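Local coordinates for protein rubber oxygenase (PDB 5O1L) that cleaves the double bonds of poly(cis-1,4-isoprene) rubber with molecular oxygen, using a non-covalently bound b-type heme, to give oligo-isoprenoids ending in keto and aldehyde groups, at residues L33-P38 / K287-P292; G309-L314 / P321-F326. All coordinates share one frame; numbering follows the deposited sequence.

Overall arrangement
Contact 1 and contact 2 mark two well-separated places on a single, largely helical chain without strands. Their centres lie 33 Å apart, and even their nearest atoms are about 16 Å from each other. Along the chain they come in series: contact 1 ties residues 33-38, before helix 59-68, to the end of helix 279-289, and contact 2 then joins the next helix, 298-313, to helix 320-331. Contact 1 spans most of the sequence, whereas contact 2 is local. Their centres are 19 and 20 Å from the centre of the chain, and both lie away from the heme pocket, joining outer parts of the fold.

Contact 1. Residues L33-P38 / K287-P292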
# COMPACT_ATOMS: atom_id res chain seq x y z
N LEU A 33 15.46 -5.98 21.14
CA LEU A 33 14.18 -6.56 21.56
C LEU A 33 13.47 -7.12 20.35
O LEU A 33 13.73 -6.72 19.19
CB LEU A 33 13.26 -5.56 22.22
CG LEU A 33 13.79 -4.86 23.45
CD1 LEU A 33 12.58 -4.10 24.00
CD2 LEU A 33 14.26 -5.87 24.51
N TRP A 34 12.59 -8.05 20.58
CA TRP A 34 11.78 -8.63 19.52
C TRP A 34 11.12 -7.49 18.69
O TRP A 34 10.56 -6.53 19.27
CB TRP A 34 10.61 -9.41 20.14
CG TRP A 34 9.76 -10.21 19.30
CD1 TRP A 34 10.08 -10.85 18.17
CD2 TRP A 34 8.40 -10.55 19.54
NE1 TRP A 34 9.00 -11.54 17.66
CE2 TRP A 34 7.97 -11.36 18.51
CE3 TRP A 34 7.50 -10.22 20.54
CZ2 TRP A 34 6.71 -11.87 18.46
CZ3 TRP A 34 6.29 -10.74 20.50
CH2 TRP A 34 5.87 -11.52 19.46
N THR A 35 11.13 -7.70 17.39
CA THR A 35 10.52 -6.67 16.51
C THR A 35 9.01 -6.48 16.75
O THR A 35 8.50 -5.40 16.48
CB THR A 35 10.85 -7.03 15.08
OG1 THR A 35 10.65 -5.86 14.26
CG2 THR A 35 10.04 -8.07 14.51
N TRP A 36 8.32 -7.51 17.28
CA TRP A 36 6.91 -7.46 17.57
C TRP A 36 6.59 -7.13 18.99
O TRP A 36 5.42 -7.32 19.38
CB TRP A 36 6.14 -8.59 16.96
CG TRP A 36 6.36 -8.80 15.56
CD1 TRP A 36 6.89 -9.88 14.97
CD2 TRP A 36 5.94 -7.92 14.48
NE1 TRP A 36 6.82 -9.77 13.57
CE2 TRP A 36 6.24 -8.56 13.27
CE3 TRP A 36 5.28 -6.68 14.45
CZ2 TRP A 36 6.00 -7.97 12.02
CZ3 TRP A 36 5.02 -6.13 13.20
CH2 TRP A 36 5.34 -6.78 12.03
N SER A 37 7.58 -6.67 19.72
CA SER A 37 7.42 -6.32 21.15
C SER A 37 6.34 -5.21 21.12
O SER A 37 6.47 -4.24 20.35
CB SER A 37 8.62 -5.67 21.72
OG SER A 37 8.27 -5.35 23.03
N PRO A 38 5.37 -5.26 22.00
CA PRO A 38 4.49 -4.10 22.08
C PRO A 38 5.19 -2.83 22.53
O PRO A 38 4.66 -1.73 22.31
CB PRO A 38 3.50 -4.52 23.23
CG PRO A 38 3.57 -5.99 23.33
CD PRO A 38 4.92 -6.39 22.86
N LYS A 287 13.86 -3.50 8.03
CA LYS A 287 15.08 -4.25 7.70
C LYS A 287 14.96 -5.71 8.07
O LYS A 287 15.55 -6.53 7.38
CB LYS A 287 16.27 -3.62 8.42
CG LYS A 287 16.69 -2.35 7.80
CD LYS A 287 17.85 -1.68 8.59
CE LYS A 287 18.29 -0.37 7.94
NZ LYS A 287 17.32 0.77 8.12
N GLN A 288 14.21 -6.03 9.11
CA GLN A 288 14.08 -7.39 9.58
C GLN A 288 12.93 -8.13 8.94
O GLN A 288 12.98 -9.35 8.78
CB GLN A 288 13.85 -7.40 11.06
CG GLN A 288 14.37 -8.63 11.74
CD GLN A 288 14.18 -8.47 13.23
OE1 GLN A 288 14.91 -7.76 13.92
NE2 GLN A 288 13.18 -9.10 13.70
N VAL A 289 11.83 -7.46 8.62
CA VAL A 289 10.63 -8.15 8.17
C VAL A 289 10.30 -8.02 6.71
O VAL A 289 9.54 -8.85 6.23
CB VAL A 289 9.39 -7.80 8.98
CG1 VAL A 289 9.64 -7.94 10.47
CG2 VAL A 289 8.89 -6.42 8.65
N LEU A 290 10.83 -6.97 6.03
CA LEU A 290 10.58 -6.86 4.63
C LEU A 290 11.80 -7.33 3.84
O LEU A 290 11.67 -8.21 2.99
CB LEU A 290 10.20 -5.41 4.28
CG LEU A 290 10.06 -5.06 2.83
CD1 LEU A 290 8.95 -5.85 2.20
CD2 LEU A 290 9.90 -3.59 2.61
N ASP A 291 12.94 -6.74 4.09
CA ASP A 291 14.13 -7.01 3.23
C ASP A 291 14.42 -8.52 3.05
O ASP A 291 14.57 -8.97 1.91
CB ASP A 291 15.36 -6.24 3.71
CG ASP A 291 15.17 -4.73 3.67
OD1 ASP A 291 14.11 -4.25 3.22
OD2 ASP A 291 16.04 -3.96 4.16
N PRO A 292 14.41 -9.30 4.13
CA PRO A 292 14.74 -10.73 4.00
C PRO A 292 13.70 -11.63 3.33
O PRO A 292 14.01 -12.79 3.00
CB PRO A 292 14.90 -11.19 5.46
CG PRO A 292 15.04 -9.96 6.25
CD PRO A 292 14.17 -8.96 5.56
O HOH W 1 15.17 -8.32 17.08
O HOH W 2 13.01 -9.58 16.31
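The carboxamide of Q288 meets the backbone of T35 through water: NE2 of Q288 donates to a water at 2.7 Å, and that water accepts from T35 N at 2.9 Å. A second water donates to L33 O (3.0 Å) and to Q288 OE1 (3.2 Å). NE2 donates to one water and OE1 accepts from the other, a pattern consistent with the modelled orientation of the amide. The long side chain carries this group across to the loop: CG lies anti to the backbone N (chi1 -151°) and the chain stays extended beyond it (chi2 176°). There is no direct hydrogen bond between the segments. Instead NE2 of Q288 lies 3.4 Å from both CB and CG2 of T35, while T35 OG1 is hydrogen-bonded to NE2 of Q285.

Beside the water bridges the contact is apolar. V289 CG1 approaches W36 CZ2 obliquely at 4.0 Å. T35 CG2 sits over one face of the same indole, 3.6 Å above its plane and displaced toward the rim, so methyl groups from both segments gather at W36. M228 touches this indole and H232 touches V289, so helix 224-244 also packs against this junction. W36 is buried, its side chain about 11 Å from the heme. The geometry is that of a type I beta turn, W34 to S37, docked on the C-terminal end of helix 279-289 through two water bridges and the contacts of T35 and W36 with V289, in an all-helical heme fold.

Contact 2. Residues G309-L314 / P321-F326; sequences GIVAEL and PLIGAF
I323 sends its CG1 branch anti to its own carbonyl carbon (chi1 -67°) and continues it nearly straight (chi2 159°), which carries CD1 across to the other helix. V311 answers with CG1 anti to its backbone N (chi1 175°), and the two branches cross at an oblique angle. Their ends meet closely: V311 CG1 lies 3.5 Å from I323 CD1, a tight approach for two methyl groups. The same valine methyl also reaches back along the isoleucine, to I323 CG1 at 3.9 Å, and V311 CB is 4.0 Å from I323 CD1. One isoleucine branch therefore lies against the valine at several points.

A312 flanks this pair. Its CB is 4.1 Å from I323 CD1, and the small side chain lets the isoleucine tip come within 3.8 Å of A312 N, against the main chain of the helix itself. A312 and I323 also have the nearest CA atoms of the two segments, 7.8 Å apart. The side-chain contacts are all apolar.

The arrangement belongs to a pair of consecutive helices, 298-313 and 320-331, joined by a short linker within the catalytic domain of the Lcp family. L318 of that linker touches both V311 and I323, and F385 of helix 373-393 packs on V311.

L314 N bonds to V311 O, an i to i-3 bond, at 3.3 Å, while its i to i-4 bond to I310 O is weak. Helix 320-331 keeps its regular pattern, with F326 N bonded to L322 O at 2.9 Å.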
# COMPACT_ATOMS: atom_id res chain seq x y z
N GLY A 309 3.26 -4.02 -18.48
CA GLY A 309 2.40 -3.81 -19.61
C GLY A 309 1.35 -2.74 -19.41
O GLY A 309 1.16 -1.91 -20.30
N ILE A 310 0.72 -2.74 -18.24
CA ILE A 310 -0.28 -1.74 -17.90
C ILE A 310 0.34 -0.34 -17.96
O ILE A 310 -0.22 0.56 -18.52
CB ILE A 310 -0.82 -1.98 -16.47
CG1 ILE A 310 -1.74 -3.18 -16.44
CG2 ILE A 310 -1.52 -0.75 -15.89
CD1 ILE A 310 -1.93 -3.76 -15.05
N VAL A 311 1.52 -0.17 -17.37
CA VAL A 311 2.14 1.15 -17.29
C VAL A 311 2.56 1.66 -18.68
O VAL A 311 2.39 2.84 -19.00
CB VAL A 311 3.31 1.11 -16.33
CG1 VAL A 311 4.03 2.45 -16.33
CG2 VAL A 311 2.80 0.78 -14.92
N ALA A 312 3.16 0.79 -19.45
CA ALA A 312 3.57 1.12 -20.80
C ALA A 312 2.37 1.46 -21.70
O ALA A 312 2.52 2.29 -22.60
CB ALA A 312 4.40 -0.02 -21.38
N GLU A 313 1.22 0.87 -21.43
CA GLU A 313 -0.03 1.17 -22.16
C GLU A 313 -0.74 2.49 -21.82
O GLU A 313 -1.59 2.97 -22.58
CB GLU A 313 -1.03 0.04 -21.97
CG GLU A 313 -0.70 -1.20 -22.80
CD GLU A 313 -1.80 -2.26 -22.74
OE1 GLU A 313 -2.59 -2.30 -21.74
OE2 GLU A 313 -1.84 -3.06 -23.71
N LEU A 314 -0.38 3.12 -20.70
CA LEU A 314 -0.99 4.38 -20.29
C LEU A 314 -0.56 5.44 -21.26
O LEU A 314 0.50 5.32 -21.91
CB LEU A 314 -0.47 4.76 -18.90
CG LEU A 314 -0.88 3.85 -17.75
CD1 LEU A 314 -0.27 4.30 -16.43
CD2 LEU A 314 -2.40 3.83 -17.60
N PRO A 321 11.80 1.12 -21.55
CA PRO A 321 13.13 1.34 -21.01
C PRO A 321 13.13 2.42 -19.95
O PRO A 321 13.93 2.33 -19.03
CB PRO A 321 13.95 1.79 -22.22
CG PRO A 321 13.24 1.14 -23.31
CD PRO A 321 11.79 1.32 -23.01
N LEU A 322 12.29 3.41 -20.04
CA LEU A 322 12.20 4.43 -18.95
C LEU A 322 11.66 3.79 -17.69
O LEU A 322 12.14 4.07 -16.54
CB LEU A 322 11.29 5.62 -19.33
CG LEU A 322 11.91 6.56 -20.35
CD1 LEU A 322 10.88 7.68 -20.58
CD2 LEU A 322 13.21 7.10 -19.86
N ILE A 323 10.65 2.95 -17.80
CA ILE A 323 10.09 2.31 -16.62
C ILE A 323 11.12 1.44 -15.97
O ILE A 323 11.32 1.49 -14.75
CB ILE A 323 8.89 1.37 -16.97
CG1 ILE A 323 7.73 2.18 -17.47
CG2 ILE A 323 8.49 0.49 -15.76
CD1 ILE A 323 6.74 1.37 -18.30
N GLY A 324 11.85 0.67 -16.75
CA GLY A 324 12.83 -0.20 -16.24
C GLY A 324 13.95 0.54 -15.56
O GLY A 324 14.39 0.14 -14.48
N ALA A 325 14.45 1.57 -16.22
CA ALA A 325 15.57 2.28 -15.70
C ALA A 325 15.19 3.01 -14.41
O ALA A 325 15.93 2.95 -13.48
CB ALA A 325 16.11 3.26 -16.74
N PHE A 326 14.08 3.71 -14.42
CA PHE A 326 13.66 4.43 -13.23
C PHE A 326 13.30 3.48 -12.10
O PHE A 326 13.63 3.75 -10.92
CB PHE A 326 12.53 5.41 -13.54
CG PHE A 326 12.27 6.36 -12.40
CD1 PHE A 326 13.18 7.36 -12.17
CD2 PHE A 326 11.20 6.21 -11.60
CE1 PHE A 326 13.02 8.26 -11.15
CE2 PHE A 326 11.06 7.09 -10.48
CZ PHE A 326 11.97 8.02 -10.30